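Local structure of spore germination protein B3 (Bacillus subtilis subsp. subtilis, 3N54) at residues V288-D302 with W325-D337. The protein takes part in the germination response of spores to the mixture of L-asparagine, glucose, fructose and potassium ions, as a lipoprotein component of a germinant receptor. Residues are numbered along the deposited sequence; the frame is centred on the assembly and turned at random.
Sequences VKQVMDKLQHEYKTD and WDEIFSETDFKYD. With SO4 (sulfate ion), chain B.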
loop_
_atom_site.group_PDB
_atom_site.type_symbol
_atom_site.label_atom_id
_atom_site.label_comp_id
_atom_site.label_asym_id
_atom_site.label_seq_id
_atom_site.Cartn_x
_atom_site.Cartn_y
_atom_site.Cartn_z
ATOM N N VAL A 288 -19.117 -2.959 0.761
ATOM C CA VAL A 288 -18.438 -2.052 -0.176
ATOM C C VAL A 288 -18.970 -0.622 -0.039
ATOM O O VAL A 288 -18.233 0.333 -0.254
ATOM C CB VAL A 288 -18.520 -2.523 -1.653
ATOM C CG1 VAL A 288 -19.914 -2.306 -2.233
ATOM C CG2 VAL A 288 -17.483 -1.791 -2.493
ATOM N N LYS A 289 -20.240 -0.478 0.333
ATOM C CA LYS A 289 -20.821 0.852 0.553
ATOM C C LYS A 289 -20.115 1.569 1.701
ATOM O O LYS A 289 -19.885 2.774 1.637
ATOM C CB LYS A 289 -22.327 0.767 0.824
ATOM C CG LYS A 289 -23.170 0.579 -0.433
ATOM C CD LYS A 289 -24.651 0.568 -0.099
ATOM C CE LYS A 289 -25.521 0.444 -1.343
ATOM N NZ LYS A 289 -26.976 0.423 -0.990
ATOM N N GLN A 290 -19.772 0.821 2.742
ATOM C CA GLN A 290 -19.054 1.375 3.883
ATOM C C GLN A 290 -17.645 1.823 3.457
ATOM O O GLN A 290 -17.219 2.930 3.790
ATOM C CB GLN A 290 -19.000 0.340 5.014
ATOM C CG GLN A 290 -18.260 0.756 6.300
ATOM C CD GLN A 290 -18.775 2.029 6.927
ATOM O OE1 GLN A 290 -18.502 3.131 6.430
ATOM N NE2 GLN A 290 -19.488 1.899 8.057
ATOM N N VAL A 291 -16.946 0.974 2.705
ATOM C CA VAL A 291 -15.585 1.278 2.256
ATOM C C VAL A 291 -15.586 2.477 1.306
ATOM O O VAL A 291 -14.771 3.387 1.451
ATOM C CB VAL A 291 -14.914 0.070 1.560
ATOM C CG1 VAL A 291 -13.526 0.452 1.045
ATOM C CG2 VAL A 291 -14.820 -1.114 2.515
ATOM N N MET A 292 -16.520 2.483 0.357
ATOM C CA MET A 292 -16.621 3.578 -0.607
ATOM C C MET A 292 -16.943 4.899 0.093
ATOM O O MET A 292 -16.500 5.956 -0.327
ATOM C CB MET A 292 -17.683 3.265 -1.667
ATOM C CG MET A 292 -17.500 4.009 -2.985
ATOM S SD MET A 292 -15.907 3.705 -3.792
ATOM C CE MET A 292 -15.714 1.943 -3.564
ATOM N N ASP A 293 -17.712 4.828 1.170
ATOM C CA ASP A 293 -18.041 6.013 1.950
ATOM C C ASP A 293 -16.786 6.591 2.621
ATOM O O ASP A 293 -16.608 7.806 2.667
ATOM C CB ASP A 293 -19.097 5.673 3.002
ATOM C CG ASP A 293 -19.731 6.900 3.596
ATOM O OD1 ASP A 293 -20.535 7.548 2.901
ATOM O OD2 ASP A 293 -19.446 7.206 4.766
ATOM N N LYS A 294 -15.926 5.716 3.138
ATOM C CA LYS A 294 -14.645 6.139 3.705
ATOM C C LYS A 294 -13.738 6.751 2.626
ATOM O O LYS A 294 -13.096 7.766 2.859
ATOM C CB LYS A 294 -13.926 4.970 4.383
ATOM C CG LYS A 294 -14.628 4.446 5.627
ATOM C CD LYS A 294 -14.079 3.096 6.075
ATOM C CE LYS A 294 -12.681 3.183 6.673
ATOM N NZ LYS A 294 -12.660 3.889 7.981
ATOM N N LEU A 295 -13.699 6.139 1.447
ATOM C CA LEU A 295 -12.865 6.656 0.358
ATOM C C LEU A 295 -13.369 8.016 -0.113
ATOM O O LEU A 295 -12.583 8.941 -0.328
ATOM C CB LEU A 295 -12.818 5.676 -0.819
ATOM C CG LEU A 295 -12.085 4.350 -0.587
ATOM C CD1 LEU A 295 -12.143 3.489 -1.837
ATOM C CD2 LEU A 295 -10.637 4.581 -0.167
ATOM N N GLN A 296 -14.685 8.147 -0.238
ATOM C CA GLN A 296 -15.275 9.395 -0.720
ATOM C C GLN A 296 -15.278 10.534 0.299
ATOM O O GLN A 296 -14.976 11.669 -0.057
ATOM C CB GLN A 296 -16.702 9.151 -1.204
ATOM C CG GLN A 296 -16.779 8.448 -2.540
ATOM C CD GLN A 296 -18.211 8.159 -2.935
ATOM O OE1 GLN A 296 -18.895 7.390 -2.270
ATOM N NE2 GLN A 296 -18.670 8.776 -4.018
ATOM N N HIS A 297 -15.599 10.241 1.556
ATOM C CA HIS A 297 -15.836 11.310 2.537
ATOM C C HIS A 297 -14.893 11.348 3.741
ATOM O O HIS A 297 -14.864 12.354 4.450
ATOM C CB HIS A 297 -17.296 11.250 3.002
ATOM C CG HIS A 297 -18.274 11.169 1.870
ATOM N ND1 HIS A 297 -18.452 12.195 0.964
ATOM C CD2 HIS A 297 -19.112 10.179 1.484
ATOM C CE1 HIS A 297 -19.361 11.841 0.074
ATOM N NE2 HIS A 297 -19.779 10.623 0.367
ATOM N N GLU A 298 -14.140 10.280 3.989
ATOM C CA GLU A 298 -13.139 10.306 5.055
ATOM C C GLU A 298 -11.777 10.638 4.440
ATOM O O GLU A 298 -11.164 11.635 4.801
ATOM C CB GLU A 298 -13.080 8.979 5.817
ATOM C CG GLU A 298 -12.223 9.033 7.086
ATOM C CD GLU A 298 -12.078 7.686 7.786
ATOM O OE1 GLU A 298 -11.389 7.642 8.815
ATOM O OE2 GLU A 298 -12.639 6.672 7.320
ATOM N N TYR A 299 -11.323 9.811 3.502
ATOM C CA TYR A 299 -10.007 9.992 2.871
ATOM C C TYR A 299 -10.056 10.896 1.634
ATOM O O TYR A 299 -9.055 11.520 1.289
ATOM C CB TYR A 299 -9.372 8.631 2.550
ATOM C CG TYR A 299 -9.309 7.761 3.778
ATOM C CD1 TYR A 299 -10.012 6.561 3.851
ATOM C CD2 TYR A 299 -8.609 8.179 4.904
ATOM C CE1 TYR A 299 -9.981 5.783 5.005
ATOM C CE2 TYR A 299 -8.576 7.415 6.058
ATOM C CZ TYR A 299 -9.260 6.217 6.099
ATOM O OH TYR A 299 -9.215 5.462 7.244
ATOM N N LYS A 300 -11.213 10.959 0.979
ATOM C CA LYS A 300 -11.427 11.841 -0.169
ATOM C C LYS A 300 -10.462 11.574 -1.331
ATOM O O LYS A 300 -9.937 12.513 -1.950
ATOM C CB LYS A 300 -11.343 13.316 0.259
ATOM C CG LYS A 300 -12.328 13.712 1.362
ATOM C CD LYS A 300 -12.176 15.187 1.719
ATOM C CE LYS A 300 -13.155 15.609 2.799
ATOM N NZ LYS A 300 -12.951 17.020 3.228
ATOM N N THR A 301 -10.223 10.301 -1.624
ATOM C CA THR A 301 -9.420 9.950 -2.788
ATOM C C THR A 301 -9.793 8.576 -3.340
ATOM O O THR A 301 -10.337 7.728 -2.628
ATOM C CB THR A 301 -7.909 10.024 -2.487
ATOM O OG1 THR A 301 -7.195 10.194 -3.718
ATOM C CG2 THR A 301 -7.414 8.773 -1.752
ATOM N N ASP A 302 -9.513 8.400 -4.627
ATOM C CA ASP A 302 -9.773 7.174 -5.366
ATOM C C ASP A 302 -8.433 6.467 -5.566
ATOM O O ASP A 302 -7.664 6.849 -6.452
ATOM C CB ASP A 302 -10.444 7.517 -6.708
ATOM C CG ASP A 302 -10.283 6.423 -7.774
ATOM O OD1 ASP A 302 -10.068 5.240 -7.427
ATOM O OD2 ASP A 302 -10.379 6.762 -8.980
ATOM N N TRP A 325 -10.355 15.280 -10.057
ATOM C CA TRP A 325 -11.060 14.001 -10.080
ATOM C C TRP A 325 -11.529 13.532 -8.705
ATOM O O TRP A 325 -12.596 12.935 -8.596
ATOM C CB TRP A 325 -10.188 12.917 -10.711
ATOM C CG TRP A 325 -10.710 11.553 -10.457
ATOM C CD1 TRP A 325 -10.098 10.562 -9.757
ATOM C CD2 TRP A 325 -11.986 11.041 -10.851
ATOM N NE1 TRP A 325 -10.899 9.451 -9.713
ATOM C CE2 TRP A 325 -12.067 9.719 -10.377
ATOM C CE3 TRP A 325 -13.066 11.572 -11.564
ATOM C CZ2 TRP A 325 -13.186 8.912 -10.596
ATOM C CZ3 TRP A 325 -14.177 10.771 -11.783
ATOM C CH2 TRP A 325 -14.229 9.454 -11.301
ATOM N N ASP A 326 -10.740 13.788 -7.665
ATOM C CA ASP A 326 -11.132 13.388 -6.312
ATOM C C ASP A 326 -12.419 14.099 -5.875
ATOM O O ASP A 326 -13.290 13.478 -5.262
ATOM C CB ASP A 326 -9.993 13.618 -5.307
ATOM C CG ASP A 326 -8.915 12.531 -5.376
ATOM O OD1 ASP A 326 -9.170 11.452 -5.963
ATOM O OD2 ASP A 326 -7.816 12.752 -4.825
ATOM N N GLU A 327 -12.542 15.383 -6.213
ATOM C CA GLU A 327 -13.759 16.151 -5.928
ATOM C C GLU A 327 -14.960 15.473 -6.578
ATOM O O GLU A 327 -15.988 15.272 -5.939
ATOM C CB GLU A 327 -13.624 17.589 -6.439
ATOM C CG GLU A 327 -14.832 18.493 -6.138
ATOM C CD GLU A 327 -14.759 19.864 -6.819
ATOM O OE1 GLU A 327 -15.753 20.619 -6.725
ATOM O OE2 GLU A 327 -13.720 20.190 -7.447
ATOM N N ILE A 328 -14.815 15.116 -7.849
ATOM C CA ILE A 328 -15.872 14.435 -8.595
ATOM C C ILE A 328 -16.134 13.043 -8.030
ATOM O O ILE A 328 -17.285 12.605 -7.937
ATOM C CB ILE A 328 -15.513 14.319 -10.098
ATOM C CG1 ILE A 328 -15.495 15.703 -10.758
ATOM C CG2 ILE A 328 -16.493 13.411 -10.826
ATOM C CD1 ILE A 328 -16.853 16.393 -10.808
ATOM N N PHE A 329 -15.060 12.346 -7.662
ATOM C CA PHE A 329 -15.167 11.011 -7.073
ATOM C C PHE A 329 -16.028 11.034 -5.807
ATOM O O PHE A 329 -16.864 10.158 -5.609
ATOM C CB PHE A 329 -13.773 10.446 -6.763
ATOM C CG PHE A 329 -13.795 9.154 -5.995
ATOM C CD1 PHE A 329 -14.244 7.987 -6.589
ATOM C CD2 PHE A 329 -13.355 9.104 -4.682
ATOM C CE1 PHE A 329 -14.258 6.795 -5.888
ATOM C CE2 PHE A 329 -13.362 7.915 -3.974
ATOM C CZ PHE A 329 -13.815 6.761 -4.576
ATOM N N SER A 330 -15.815 12.040 -4.965
ATOM C CA SER A 330 -16.584 12.202 -3.733
ATOM C C SER A 330 -18.086 12.380 -3.983
ATOM O O SER A 330 -18.904 11.948 -3.172
ATOM C CB SER A 330 -16.061 13.394 -2.933
ATOM O OG SER A 330 -14.765 13.132 -2.435
ATOM N N GLU A 331 -18.432 13.011 -5.103
ATOM C CA GLU A 331 -19.823 13.263 -5.481
ATOM C C GLU A 331 -20.414 12.140 -6.328
ATOM O O GLU A 331 -21.596 12.182 -6.670
ATOM C CB GLU A 331 -19.914 14.557 -6.289
ATOM C CG GLU A 331 -19.364 15.797 -5.590
ATOM C CD GLU A 331 -19.153 16.972 -6.546
ATOM O OE1 GLU A 331 -18.593 18.001 -6.103
ATOM O OE2 GLU A 331 -19.537 16.866 -7.737
ATOM N N THR A 332 -19.604 11.149 -6.677
ATOM C CA THR A 332 -20.044 10.082 -7.568
ATOM C C THR A 332 -20.975 9.091 -6.870
ATOM O O THR A 332 -20.831 8.826 -5.679
ATOM C CB THR A 332 -18.822 9.336 -8.156
ATOM O OG1 THR A 332 -17.987 10.271 -8.855
ATOM C CG2 THR A 332 -19.252 8.239 -9.107
ATOM N N ASP A 333 -21.932 8.557 -7.626
ATOM C CA ASP A 333 -22.868 7.554 -7.127
ATOM C C ASP A 333 -22.509 6.193 -7.701
ATOM O O ASP A 333 -21.985 6.098 -8.810
ATOM C CB ASP A 333 -24.309 7.909 -7.510
ATOM C CG ASP A 333 -24.786 9.204 -6.874
ATOM O OD1 ASP A 333 -25.996 9.307 -6.587
ATOM O OD2 ASP A 333 -23.959 10.118 -6.655
ATOM N N PHE A 334 -22.808 5.144 -6.946
ATOM C CA PHE A 334 -22.507 3.784 -7.361
ATOM C C PHE A 334 -23.755 2.920 -7.312
ATOM O O PHE A 334 -24.545 3.008 -6.371
ATOM C CB PHE A 334 -21.417 3.184 -6.464
ATOM C CG PHE A 334 -20.099 3.898 -6.558
ATOM C CD1 PHE A 334 -19.860 5.038 -5.809
ATOM C CD2 PHE A 334 -19.103 3.438 -7.410
ATOM C CE1 PHE A 334 -18.647 5.710 -5.903
ATOM C CE2 PHE A 334 -17.887 4.102 -7.513
ATOM C CZ PHE A 334 -17.659 5.241 -6.759
ATOM N N LYS A 335 -23.924 2.098 -8.342
ATOM C CA LYS A 335 -25.025 1.160 -8.434
ATOM C C LYS A 335 -24.405 -0.204 -8.674
ATOM O O LYS A 335 -23.696 -0.402 -9.659
ATOM C CB LYS A 335 -25.959 1.529 -9.587
ATOM C CG LYS A 335 -26.595 2.916 -9.475
ATOM C CD LYS A 335 -27.605 2.990 -8.337
ATOM C CE LYS A 335 -28.332 4.330 -8.319
ATOM N NZ LYS A 335 -27.401 5.470 -8.067
ATOM N N TYR A 336 -24.667 -1.141 -7.773
ATOM C CA TYR A 336 -24.038 -2.450 -7.830
ATOM C C TYR A 336 -25.006 -3.521 -8.304
ATOM O O TYR A 336 -26.194 -3.471 -8.004
ATOM C CB TYR A 336 -23.486 -2.824 -6.451
ATOM C CG TYR A 336 -22.567 -1.776 -5.868
ATOM C CD1 TYR A 336 -21.194 -1.823 -6.086
ATOM C CD2 TYR A 336 -23.072 -0.724 -5.114
ATOM C CE1 TYR A 336 -20.346 -0.854 -5.561
ATOM C CE2 TYR A 336 -22.233 0.246 -4.584
ATOM C CZ TYR A 336 -20.871 0.176 -4.811
ATOM O OH TYR A 336 -20.041 1.139 -4.286
ATOM N N ASP A 337 -24.484 -4.480 -9.059
ATOM C CA ASP A 337 -25.240 -5.641 -9.483
ATOM C C ASP A 337 -24.358 -6.839 -9.173
ATOM O O ASP A 337 -23.462 -7.185 -9.943
ATOM C CB ASP A 337 -25.596 -5.557 -10.969
ATOM C CG ASP A 337 -26.479 -6.711 -11.434
ATOM O OD1 ASP A 337 -27.255 -6.505 -12.390
ATOM O OD2 ASP A 337 -26.409 -7.817 -10.853
HETATM S S SO4 B . -14.192 3.593 11.165
HETATM O O1 SO4 B . -13.682 4.957 11.118
HETATM O O2 SO4 B . -13.257 2.765 11.920
HETATM O O3 SO4 B . -14.332 3.052 9.817
HETATM O O4 SO4 B . -15.501 3.588 11.804
HETATM O O HOH W 1 -21.543 10.657 -2.386
#
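The side-chain amide of Gln296 reaches across to the chain where helix 325-331 leads into strand 333-337 and gives its NE2 to two backbone carbonyls, Phe329 O at 2.8 Å and Thr332 O at 2.7 Å. Both acceptors lie close to the amide plane, and the bond to Phe329 O is the straighter, at 167°, so the pair fixes the rotation of the amide. Phe329 O also takes the backbone N-H of Thr332. In return, Ser330 OG donates to Gln296 O (2.8 Å) in the carbonyl plane, where the two backbones run closest. An alanine in place of Gln296 would probably leave both carbonyls without this donor and uncover one face of Phe329.

That ring, swung out by a CG anti to the backbone N (chi1 173°), is clasped between Gln296 CG on one face and Asp302 CB centred over the other. Asp302 OD2 turns its anti lone pair to Trp325 NE1 (2.8 Å), nearly in the indole plane. Thr301 OG1 meets Asp326 OD2 from above the carboxylate plane and also bonds Ser164, while Arg187 forms a salt bridge with Asp326 OD1. Toward the strand, Met292 lays CG over the face of Phe334, its bent chain bringing SD 3.8 Å from Phe329 CZ in a Met-aromatic contact; Val288 CG1 sits over Tyr336.

Segments 288-299 and 325-331 cross at -133°, their axes 8.6 Å apart. Within the GerAC-like C-terminal region, the C-terminal end of long helix 271-299 thereby covers helix 325-331 and, through Met292 and Val288, edge strand 333-342 of the four-stranded mixed sheet, which pairs with strand 245-258, while helix 198-208 touches Val288.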